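Local structure of Pre-mRNA splicing helicase-like protein (Chaetomium thermophilum, 4RVQ) at residues Y13-E18 / L123-G128; T43-I48 / N68-L73; L95-R100 / E111-S116. The protein acts in pre-mRNA splicing as the spliceosomal helicase Brr2, whose noncanonical PWI domain probably mediates contacts with protein or RNA. One frame throughout, in Å; residues are numbered along the deposited sequence. Where two conformers were deposited one is given.

Contact 1: residues Y13-E18 / L123-G128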
loop_
_atom_site.group_PDB
_atom_site.type_symbol
_atom_site.label_atom_id
_atom_site.label_comp_id
_atom_site.label_asym_id
_atom_site.label_seq_id
_atom_site.Cartn_x
_atom_site.Cartn_y
_atom_site.Cartn_z
ATOM N N TYR A 13 1.236 -0.184 11.184
ATOM C CA TYR A 13 -0.032 -0.910 11.121
ATOM C C TYR A 13 -1.099 -0.061 10.429
ATOM O O TYR A 13 -1.265 1.107 10.771
ATOM C CB TYR A 13 -0.527 -1.373 12.516
ATOM C CG TYR A 13 -1.762 -2.211 12.344
ATOM C CD1 TYR A 13 -1.682 -3.498 11.864
ATOM C CD2 TYR A 13 -3.035 -1.682 12.574
ATOM C CE1 TYR A 13 -2.823 -4.249 11.641
ATOM C CE2 TYR A 13 -4.150 -2.418 12.339
ATOM C CZ TYR A 13 -4.061 -3.683 11.866
ATOM O OH TYR A 13 -5.212 -4.410 11.648
ATOM N N VAL A 14 -1.824 -0.674 9.505
ATOM C CA VAL A 14 -2.968 -0.031 8.844
ATOM C C VAL A 14 -3.997 -1.112 8.637
ATOM O O VAL A 14 -3.716 -2.164 8.055
ATOM C CB VAL A 14 -2.567 0.635 7.504
ATOM C CG1 VAL A 14 -1.866 -0.266 6.556
ATOM C CG2 VAL A 14 -3.790 1.259 6.861
ATOM N N HIS A 15 -5.191 -0.884 9.155
ATOM C CA HIS A 15 -6.260 -1.862 9.022
ATOM C C HIS A 15 -6.807 -1.835 7.581
ATOM O O HIS A 15 -6.851 -0.789 6.948
ATOM C CB HIS A 15 -7.397 -1.587 10.012
ATOM C CG HIS A 15 -8.392 -2.688 10.071
ATOM N ND1 HIS A 15 -9.515 -2.733 9.269
ATOM C CD2 HIS A 15 -8.436 -3.784 10.865
ATOM C CE1 HIS A 15 -10.198 -3.824 9.565
ATOM N NE2 HIS A 15 -9.562 -4.478 10.527
ATOM N N ALA A 16 -7.270 -2.982 7.095
ATOM C CA ALA A 16 -7.803 -3.061 5.741
ATOM C C ALA A 16 -8.878 -1.989 5.477
ATOM O O ALA A 16 -8.949 -1.448 4.378
ATOM C CB ALA A 16 -8.369 -4.441 5.481
ATOM N N ARG A 17 -9.743 -1.714 6.444
ATOM C CA ARG A 17 -10.826 -0.749 6.206
ATOM C C ARG A 17 -10.316 0.672 6.000
ATOM O O ARG A 17 -11.073 1.522 5.512
ATOM C CB ARG A 17 -11.845 -0.785 7.337
ATOM C CG ARG A 17 -11.400 -0.171 8.639
ATOM C CD ARG A 17 -12.435 -0.460 9.743
ATOM N NE ARG A 17 -13.584 0.407 9.619
ATOM C CZ ARG A 17 -14.739 0.317 10.272
ATOM N NH1 ARG A 17 -15.038 -0.670 11.138
ATOM N NH2 ARG A 17 -15.625 1.250 9.992
ATOM N N GLU A 18 -9.072 0.938 6.372
ATOM C CA GLU A 18 -8.501 2.269 6.213
ATOM C C GLU A 18 -8.088 2.535 4.773
ATOM O O GLU A 18 -7.930 3.686 4.397
ATOM C CB GLU A 18 -7.306 2.467 7.136
ATOM C CG GLU A 18 -7.646 2.320 8.587
ATOM C CD GLU A 18 -6.481 2.681 9.463
ATOM O OE1 GLU A 18 -6.127 3.891 9.500
ATOM O OE2 GLU A 18 -5.876 1.779 10.116
ATOM N N LEU A 123 -9.002 -10.177 3.217
ATOM C CA LEU A 123 -10.434 -10.136 3.011
ATOM C C LEU A 123 -11.205 -10.323 4.312
ATOM O O LEU A 123 -12.228 -9.683 4.524
ATOM C CB LEU A 123 -10.861 -11.157 1.972
ATOM C CG LEU A 123 -10.322 -10.872 0.579
ATOM C CD1 LEU A 123 -10.631 -12.045 -0.359
ATOM C CD2 LEU A 123 -10.864 -9.533 0.018
ATOM N N ASP A 124 -10.714 -11.210 5.200
ATOM C CA ASP A 124 -11.342 -11.367 6.497
ATOM C C ASP A 124 -11.269 -10.087 7.291
ATOM O O ASP A 124 -12.228 -9.694 7.967
ATOM C CB ASP A 124 -10.645 -12.464 7.293
ATOM C CG ASP A 124 -11.003 -13.860 6.848
ATOM O OD1 ASP A 124 -11.959 -14.075 6.097
ATOM O OD2 ASP A 124 -10.318 -14.804 7.310
ATOM N N GLU A 125 -10.144 -9.395 7.223
ATOM C CA GLU A 125 -10.019 -8.121 7.914
ATOM C C GLU A 125 -11.018 -7.108 7.333
ATOM O O GLU A 125 -11.692 -6.368 8.061
ATOM C CB GLU A 125 -8.595 -7.607 7.720
ATOM C CG GLU A 125 -8.011 -7.047 8.877
ATOM C CD GLU A 125 -6.623 -6.509 8.774
ATOM O OE1 GLU A 125 -5.732 -7.105 9.395
ATOM O OE2 GLU A 125 -6.390 -5.454 8.259
ATOM N N LEU A 126 -11.092 -7.043 6.005
ATOM C CA LEU A 126 -11.916 -6.026 5.350
ATOM C C LEU A 126 -13.400 -6.245 5.627
ATOM O O LEU A 126 -14.110 -5.312 5.978
ATOM C CB LEU A 126 -11.664 -6.058 3.848
ATOM C CG LEU A 126 -12.419 -5.036 3.025
ATOM C CD1 LEU A 126 -12.004 -3.640 3.448
ATOM C CD2 LEU A 126 -12.182 -5.264 1.559
ATOM N N TYR A 127 -13.856 -7.477 5.447
ATOM C CA TYR A 127 -15.265 -7.797 5.463
ATOM C C TYR A 127 -15.765 -8.387 6.773
ATOM O O TYR A 127 -16.978 -8.452 7.017
ATOM C CB TYR A 127 -15.607 -8.751 4.304
ATOM C CG TYR A 127 -15.396 -8.172 2.922
ATOM C CD1 TYR A 127 -15.801 -6.885 2.604
ATOM C CD2 TYR A 127 -14.794 -8.911 1.926
ATOM C CE1 TYR A 127 -15.651 -6.374 1.331
ATOM C CE2 TYR A 127 -14.629 -8.396 0.647
ATOM C CZ TYR A 127 -15.052 -7.114 0.362
ATOM O OH TYR A 127 -14.896 -6.601 -0.902
ATOM N N GLY A 128 -14.862 -8.822 7.627
ATOM C CA GLY A 128 -15.188 -9.498 8.873
ATOM C C GLY A 128 -15.323 -10.991 8.683
ATOM O O GLY A 128 -15.457 -11.488 7.574
#

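Contact 2: residues T43-I48 / N68-L73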
loop_
_atom_site.group_PDB
_atom_site.type_symbol
_atom_site.label_atom_id
_atom_site.label_comp_id
_atom_site.label_asym_id
_atom_site.label_seq_id
_atom_site.Cartn_x
_atom_site.Cartn_y
_atom_site.Cartn_z
ATOM N N THR A 43 0.946 6.099 -8.782
ATOM C CA THR A 43 0.971 5.125 -9.861
ATOM C C THR A 43 2.255 4.296 -9.850
ATOM O O THR A 43 2.221 3.061 -9.939
ATOM C CB THR A 43 0.808 5.848 -11.222
ATOM O OG1 THR A 43 -0.436 6.539 -11.212
ATOM C CG2 THR A 43 0.831 4.869 -12.367
ATOM N N SER A 44 3.372 4.995 -9.709
ATOM C CA SER A 44 4.657 4.301 -9.689
ATOM C C SER A 44 4.809 3.398 -8.463
ATOM O O SER A 44 5.284 2.260 -8.569
ATOM C CB SER A 44 5.799 5.285 -9.719
ATOM O OG SER A 44 5.790 6.005 -10.928
ATOM N N ALA A 45 4.386 3.881 -7.314
ATOM C CA ALA A 45 4.512 3.084 -6.104
ATOM C C ALA A 45 3.692 1.812 -6.194
ATOM O O ALA A 45 4.147 0.736 -5.777
ATOM C CB ALA A 45 4.108 3.909 -4.875
ATOM N N LEU A 46 2.470 1.876 -6.736
ATOM C CA LEU A 46 1.690 0.667 -6.861
ATOM C C LEU A 46 2.381 -0.329 -7.776
ATOM O O LEU A 46 2.390 -1.537 -7.496
ATOM C CB LEU A 46 0.283 0.998 -7.415
ATOM C CG LEU A 46 -0.586 1.729 -6.400
ATOM C CD1 LEU A 46 -1.782 2.359 -7.104
ATOM C CD2 LEU A 46 -1.047 0.798 -5.272
ATOM N N LYS A 47 2.929 0.139 -8.903
ATOM C CA LYS A 47 3.632 -0.751 -9.795
ATOM C C LYS A 47 4.831 -1.389 -9.106
ATOM O O LYS A 47 5.028 -2.607 -9.183
ATOM C CB LYS A 47 4.084 -0.024 -11.049
ATOM C CG LYS A 47 4.665 -0.936 -12.112
ATOM C CD LYS A 47 3.694 -2.095 -12.464
ATOM C CE LYS A 47 4.274 -3.062 -13.500
ATOM N NZ LYS A 47 3.332 -4.177 -13.801
ATOM N N ILE A 48 5.632 -0.564 -8.436
ATOM C CA ILE A 48 6.785 -1.087 -7.719
ATOM C C ILE A 48 6.396 -2.116 -6.651
ATOM O O ILE A 48 6.957 -3.201 -6.581
ATOM C CB ILE A 48 7.599 0.059 -7.114
ATOM C CG1 ILE A 48 8.226 0.922 -8.209
ATOM C CG2 ILE A 48 8.681 -0.489 -6.205
ATOM C CD1 ILE A 48 8.684 2.274 -7.720
ATOM N N ASN A 68 14.810 -0.713 -3.445
ATOM C CA ASN A 68 15.639 0.235 -4.175
ATOM C C ASN A 68 14.795 1.209 -4.995
ATOM O O ASN A 68 15.024 2.423 -4.952
ATOM C CB ASN A 68 16.625 -0.498 -5.064
ATOM C CG ASN A 68 17.859 -0.979 -4.300
ATOM O OD1 ASN A 68 18.125 -0.578 -3.149
ATOM N ND2 ASN A 68 18.614 -1.847 -4.940
ATOM N N ASP A 69 13.822 0.689 -5.718
ATOM C CA ASP A 69 13.023 1.524 -6.572
ATOM C C ASP A 69 12.161 2.479 -5.760
ATOM O O ASP A 69 12.000 3.643 -6.112
ATOM C CB ASP A 69 12.165 0.677 -7.507
ATOM C CG ASP A 69 12.987 -0.039 -8.577
ATOM O OD1 ASP A 69 14.192 0.233 -8.702
ATOM O OD2 ASP A 69 12.405 -0.903 -9.264
ATOM N N LEU A 70 11.593 2.010 -4.654
ATOM C CA LEU A 70 10.766 2.875 -3.824
ATOM C C LEU A 70 11.615 3.979 -3.153
ATOM O O LEU A 70 11.168 5.125 -2.999
ATOM C CB LEU A 70 9.899 2.060 -2.824
ATOM C CG LEU A 70 8.542 2.607 -2.406
ATOM C CD1 LEU A 70 7.610 2.695 -3.590
ATOM C CD2 LEU A 70 7.944 1.744 -1.308
ATOM N N MET A 71 12.832 3.620 -2.721
ATOM C CA MET A 71 13.648 4.631 -2.072
ATOM C C MET A 71 13.962 5.763 -3.064
ATOM O O MET A 71 13.966 6.932 -2.687
ATOM C CB MET A 71 14.942 4.033 -1.520
ATOM C CG MET A 71 14.682 3.150 -0.290
ATOM S SD MET A 71 16.152 2.490 0.514
ATOM C CE MET A 71 16.857 1.488 -0.831
ATOM N N GLU A 72 14.283 5.421 -4.313
ATOM C CA GLU A 72 14.526 6.426 -5.325
ATOM C C GLU A 72 13.262 7.259 -5.614
ATOM O O GLU A 72 13.353 8.469 -5.784
ATOM C CB GLU A 72 15.002 5.770 -6.605
ATOM C CG GLU A 72 15.303 6.795 -7.706
ATOM C CD GLU A 72 15.881 6.197 -8.970
ATOM O OE1 GLU A 72 15.658 6.763 -10.077
ATOM O OE2 GLU A 72 16.568 5.161 -8.887
ATOM N N LEU A 73 12.099 6.610 -5.619
ATOM C CA LEU A 73 10.855 7.307 -5.888
ATOM C C LEU A 73 10.620 8.401 -4.857
ATOM O O LEU A 73 10.045 9.459 -5.165
ATOM C CB LEU A 73 9.700 6.310 -5.883
ATOM C CG LEU A 73 8.332 6.869 -6.268
ATOM C CD1 LEU A 73 8.333 7.289 -7.778
ATOM C CD2 LEU A 73 7.236 5.832 -6.019
#

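Contact 3: residues L95-R100 / E111-S116. With EDO (1,2-ethanediol), chain F.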
loop_
_atom_site.group_PDB
_atom_site.type_symbol
_atom_site.label_atom_id
_atom_site.label_comp_id
_atom_site.label_asym_id
_atom_site.label_seq_id
_atom_site.Cartn_x
_atom_site.Cartn_y
_atom_site.Cartn_z
ATOM N N LEU A 95 -5.850 -3.793 -1.896
ATOM C CA LEU A 95 -6.964 -3.030 -1.402
ATOM C C LEU A 95 -7.179 -1.725 -2.153
ATOM O O LEU A 95 -8.320 -1.268 -2.264
ATOM C CB LEU A 95 -6.882 -2.787 0.092
ATOM C CG LEU A 95 -6.953 -4.030 0.973
ATOM C CD1 LEU A 95 -6.633 -3.708 2.399
ATOM C CD2 LEU A 95 -8.287 -4.736 0.791
ATOM N N THR A 96 -6.112 -1.113 -2.671
ATOM C CA THR A 96 -6.285 0.054 -3.527
ATOM C C THR A 96 -7.066 -0.359 -4.785
ATOM O O THR A 96 -8.008 0.310 -5.219
ATOM C CB THR A 96 -4.951 0.700 -3.879
ATOM O OG1 THR A 96 -4.336 1.164 -2.668
ATOM C CG2 THR A 96 -5.133 1.858 -4.814
ATOM N N ARG A 97 -6.643 -1.454 -5.417
ATOM C CA ARG A 97 -7.315 -1.947 -6.589
ATOM C C ARG A 97 -8.775 -2.282 -6.277
ATOM O O ARG A 97 -9.694 -1.912 -7.026
ATOM C CB ARG A 97 -6.590 -3.165 -7.157
ATOM C CG ARG A 97 -7.137 -3.581 -8.493
ATOM C CD ARG A 97 -6.421 -4.820 -9.064
ATOM N NE ARG A 97 -7.174 -5.329 -10.198
ATOM C CZ ARG A 97 -7.132 -6.576 -10.641
ATOM N NH1 ARG A 97 -6.290 -7.426 -10.113
ATOM N NH2 ARG A 97 -7.941 -6.969 -11.611
ATOM N N LEU A 98 -9.003 -3.003 -5.205
ATOM C CA LEU A 98 -10.365 -3.396 -4.838
ATOM C C LEU A 98 -11.234 -2.180 -4.556
ATOM O O LEU A 98 -12.404 -2.117 -4.990
ATOM C CB LEU A 98 -10.345 -4.384 -3.666
ATOM C CG LEU A 98 -11.694 -4.960 -3.230
ATOM C CD1 LEU A 98 -12.409 -5.660 -4.355
ATOM C CD2 LEU A 98 -11.482 -5.890 -2.055
ATOM N N ALA A 99 -10.698 -1.207 -3.835
ATOM C CA ALA A 99 -11.486 -0.010 -3.503
ATOM C C ALA A 99 -11.920 0.734 -4.744
ATOM O O ALA A 99 -12.916 1.460 -4.717
ATOM C CB ALA A 99 -10.703 0.915 -2.591
ATOM N N ARG A 100 -11.147 0.633 -5.810
ATOM C CA ARG A 100 -11.412 1.304 -7.074
ATOM C C ARG A 100 -12.315 0.497 -8.014
ATOM O O ARG A 100 -12.699 1.056 -9.060
ATOM C CB ARG A 100 -10.073 1.678 -7.737
ATOM C CG ARG A 100 -9.423 2.808 -7.005
ATOM C CD ARG A 100 -7.960 3.061 -7.372
ATOM N NE ARG A 100 -7.565 4.408 -6.906
ATOM C CZ ARG A 100 -7.909 5.504 -7.558
ATOM N NH1 ARG A 100 -8.388 5.434 -8.789
ATOM N NH2 ARG A 100 -7.756 6.680 -7.010
ATOM N N GLU A 111 -11.352 -10.295 -5.705
ATOM C CA GLU A 111 -11.489 -11.101 -4.502
ATOM C C GLU A 111 -11.005 -12.527 -4.737
ATOM O O GLU A 111 -10.339 -13.115 -3.844
ATOM C CB GLU A 111 -12.948 -11.054 -4.023
ATOM C CG GLU A 111 -13.337 -9.692 -3.510
ATOM C CD GLU A 111 -14.824 -9.415 -3.385
ATOM O OE1 GLU A 111 -15.673 -10.227 -3.782
ATOM O OE2 GLU A 111 -15.158 -8.328 -2.860
ATOM N N ARG A 112 -11.331 -13.117 -5.879
ATOM C CA ARG A 112 -10.843 -14.450 -6.191
ATOM C C ARG A 112 -9.326 -14.443 -6.327
ATOM O O ARG A 112 -8.652 -15.362 -5.808
ATOM C CB ARG A 112 -11.462 -14.971 -7.474
ATOM C CG ARG A 112 -12.918 -15.259 -7.413
ATOM C CD ARG A 112 -13.349 -15.811 -8.751
ATOM N NE ARG A 112 -14.688 -16.319 -8.732
ATOM C CZ ARG A 112 -15.052 -17.508 -9.205
ATOM N NH1 ARG A 112 -14.174 -18.320 -9.804
ATOM N NH2 ARG A 112 -16.314 -17.855 -9.123
ATOM N N GLU A 113 -8.774 -13.432 -6.998
ATOM C CA GLU A 113 -7.323 -13.365 -7.148
ATOM C C GLU A 113 -6.627 -13.218 -5.808
ATOM O O GLU A 113 -5.598 -13.876 -5.572
ATOM C CB GLU A 113 -6.924 -12.216 -8.091
ATOM C CG GLU A 113 -7.316 -12.474 -9.550
ATOM C CD GLU A 113 -6.958 -11.333 -10.507
ATOM O OE1 GLU A 113 -6.503 -10.262 -10.073
ATOM O OE2 GLU A 113 -7.152 -11.512 -11.747
ATOM N N MET A 114 -7.168 -12.402 -4.927
ATOM C CA MET A 114 -6.601 -12.279 -3.602
ATOM C C MET A 114 -6.593 -13.613 -2.887
ATOM O O MET A 114 -5.595 -13.981 -2.274
ATOM C CB MET A 114 -7.371 -11.232 -2.805
ATOM C CG MET A 114 -7.097 -9.793 -3.243
ATOM S SD MET A 114 -8.061 -8.529 -2.432
ATOM C CE MET A 114 -7.309 -8.572 -0.848
ATOM N N ALA A 115 -7.700 -14.357 -2.918
ATOM C CA ALA A 115 -7.750 -15.666 -2.267
ATOM C C ALA A 115 -6.665 -16.566 -2.879
ATOM O O ALA A 115 -6.000 -17.314 -2.158
ATOM C CB ALA A 115 -9.137 -16.309 -2.433
ATOM N N SER A 116 -6.498 -16.529 -4.203
ATOM C CA SER A 116 -5.523 -17.383 -4.877
ATOM C C SER A 116 -4.092 -17.042 -4.460
ATOM O O SER A 116 -3.209 -17.916 -4.526
ATOM C CB SER A 116 -5.637 -17.249 -6.396
ATOM O OG SER A 116 -4.963 -16.113 -6.901
HETATM C C1 EDO F . -2.931 -6.474 -8.178
HETATM O O1 EDO F . -3.566 -6.679 -9.419
HETATM C C2 EDO F . -1.504 -6.986 -8.243
HETATM O O2 EDO F . -0.788 -6.130 -9.144
HETATM O O HOH W 1 -7.318 -9.264 -13.125
#

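Contact 1: residues Y13-E18 / L123-G128
Glu-125 reaches out from the last turns of helix 120-127 to grip the N-terminal loop at Ala-16. Glu-125 OE2 accepts the backbone N-H of Ala-16, with Ala-16 N to Glu-125 OE2 2.9 Å, and the donor is met nearly in line with the C-O bond of the carboxylate. In Glu-125 CD is anti to CA (chi2 -180°), which stretches the side chain across the gap. On its way it slides past the ring of His-15, running in the opposite direction. Glu-125 CG comes within 3.4 Å of His-15 NE2. Glu-125 OE2 lies 3.7 Å above one face of the His-15 ring, displaced toward its rim. His-15 CE1 sits 3.3 Å from the carbonyl O of Glu-125. Tyr-13 meets the same carboxylate tip to tip, its OH 3.6 Å from Glu-125 OE1.

The fold is an all-helical PWI-like domain, and here the loop between helices 2-5 and 23-29 closes onto its C-terminal helix. His-15 is itself tied down just ahead of the short 3-10 turn 16-18. His-15 CG is anti to the backbone N (chi1 -170°), and His-15 ND1 receives the backbone N-H of Arg-17, with Arg-17 N to His-15 ND1 3.0 Å. Glu-18 OE2 accepts the backbone N-H of His-15.

Ala-16 CB lodges against Leu-126, 4.0 Å from Leu-126 CB, and Leu-95 of helix 89-99 backs both residues. Lys-91 forms a salt bridge with Glu-125 OE2 and also donates to the carbonyl of Val-14. With the Ala-16 N-H and Lys-91 both at OE2, the negative charge of the carboxylate is probably stabilised.

Contact 2: residues T43-I48 / N68-L73
The carboxylate of Asp-69 is the flat group at this interface, and neither a face nor an edge of it meets Ile-48; the touching is done by the methylene behind it. Asp-69 CB lies 3.8 Å from Ile-48 CD1 and 3.9 Å from Ile-48 CG2, the two side chains crossing obliquely. Ile-48 has CG1 beside its backbone N (chi1 -66°), which puts CG2 anti to that N and lets both branches bear on the same CB. Ile-48 CD1 also comes within 4.2 Å of Leu-73 CD2. Next in line, Leu-73 CD2 packs 3.8 Å from Ala-45 CB, and Leu-73 CD1 meets Ser-44 CB at the same separation. Leu-70 CD1, from a residue modelled in two conformers, approaches Ala-45 CB, while Val-82, Leu-85 and Ile-86 of helix 79-87 pack against Leu-70.

Helices 35-50 and 63-73 thus form an antiparallel pair in the helical bundle, their segment axes 9.9 Å apart and inclined at 168°. An alanine at Ile-48 would probably leave Asp-69 CB without its apolar neighbour and open a gap beside Leu-73. With no hydrogen bond across it, the contact has no directional tie and rests on the fit of its aliphatic groups.

Contact 3: residues L95-R100 / E111-S116
Arg-97 and Glu-113 are joined twice, once directly and once through a water. Arg-97 NH1 forms a salt bridge to Glu-113 OE1, 2.8 Å away. Arg-97 NH2 donates to a water at 2.8 Å that in turn donates to Glu-113 OE2. The direct bond comes in nearly along the C-O axis of OE1, which lies at the guanidinium edge and only slightly out of its plane. The two flat groups are nonetheless turned 53° against each other, and the side chains cross at about a right angle. Arg-97 arrives there stretched out: CG is anti to the backbone N (chi1 -171°) and the chain stays extended as far as NE. A 1,2-ethanediol, probably from the crystallisation liquor, takes a weak hydrogen bond from the same NH1 and is held also by Glu-52.

Beside this polar bridge the helices meet through apolar groups. Met-114 lies against both leucines of helix 89-99, with Met-114 SD 4.3 Å from Leu-98 CD2 and Met-114 CE equally far from Leu-95 CD2. Leu-98 CD1 stands 4.1 Å from Glu-111 OE2, whose hydrogen-bond partner is Tyr-127 OH. Helices 89-99 and 104-116 form a helical hairpin, running antiparallel at 162° with their segment axes 11.2 Å apart. Helix 120-127 packs on Leu-98 through Leu-126 and Tyr-127.

The closest approach is the ionic one, the Met-114 contacts being longer, and two routes hold the carboxylate: OE1 by the arginine and OE2 by the water. This would probably limit rotation of both charged groups.

Contacts 1 and 3 adjoin, their centres about 12 Å apart, and touch through helix 120-127, which packs on both helices of contact 3. Tyr-127 OH probably hydrogen-bonds Glu-111 OE2 at 2.6 Å, and Leu-95 CD1 packs 3.6 Å from Ala-16 CA, so the N-terminal loop and helices 89-99, 104-116 and 120-127 meet in one cluster. Contact 2 lies across the centre of the chain from contact 1, about 23 Å between centres and about 12 Å between nearest atoms. It reaches contact 3 through Leu-46 CD1 and Thr-96 CG2, 4.1 Å apart. Both contacts 2 and 3 fall between the two segments of contact 1 in sequence, and contact 1 brings a loop near the N-terminus onto the last helix.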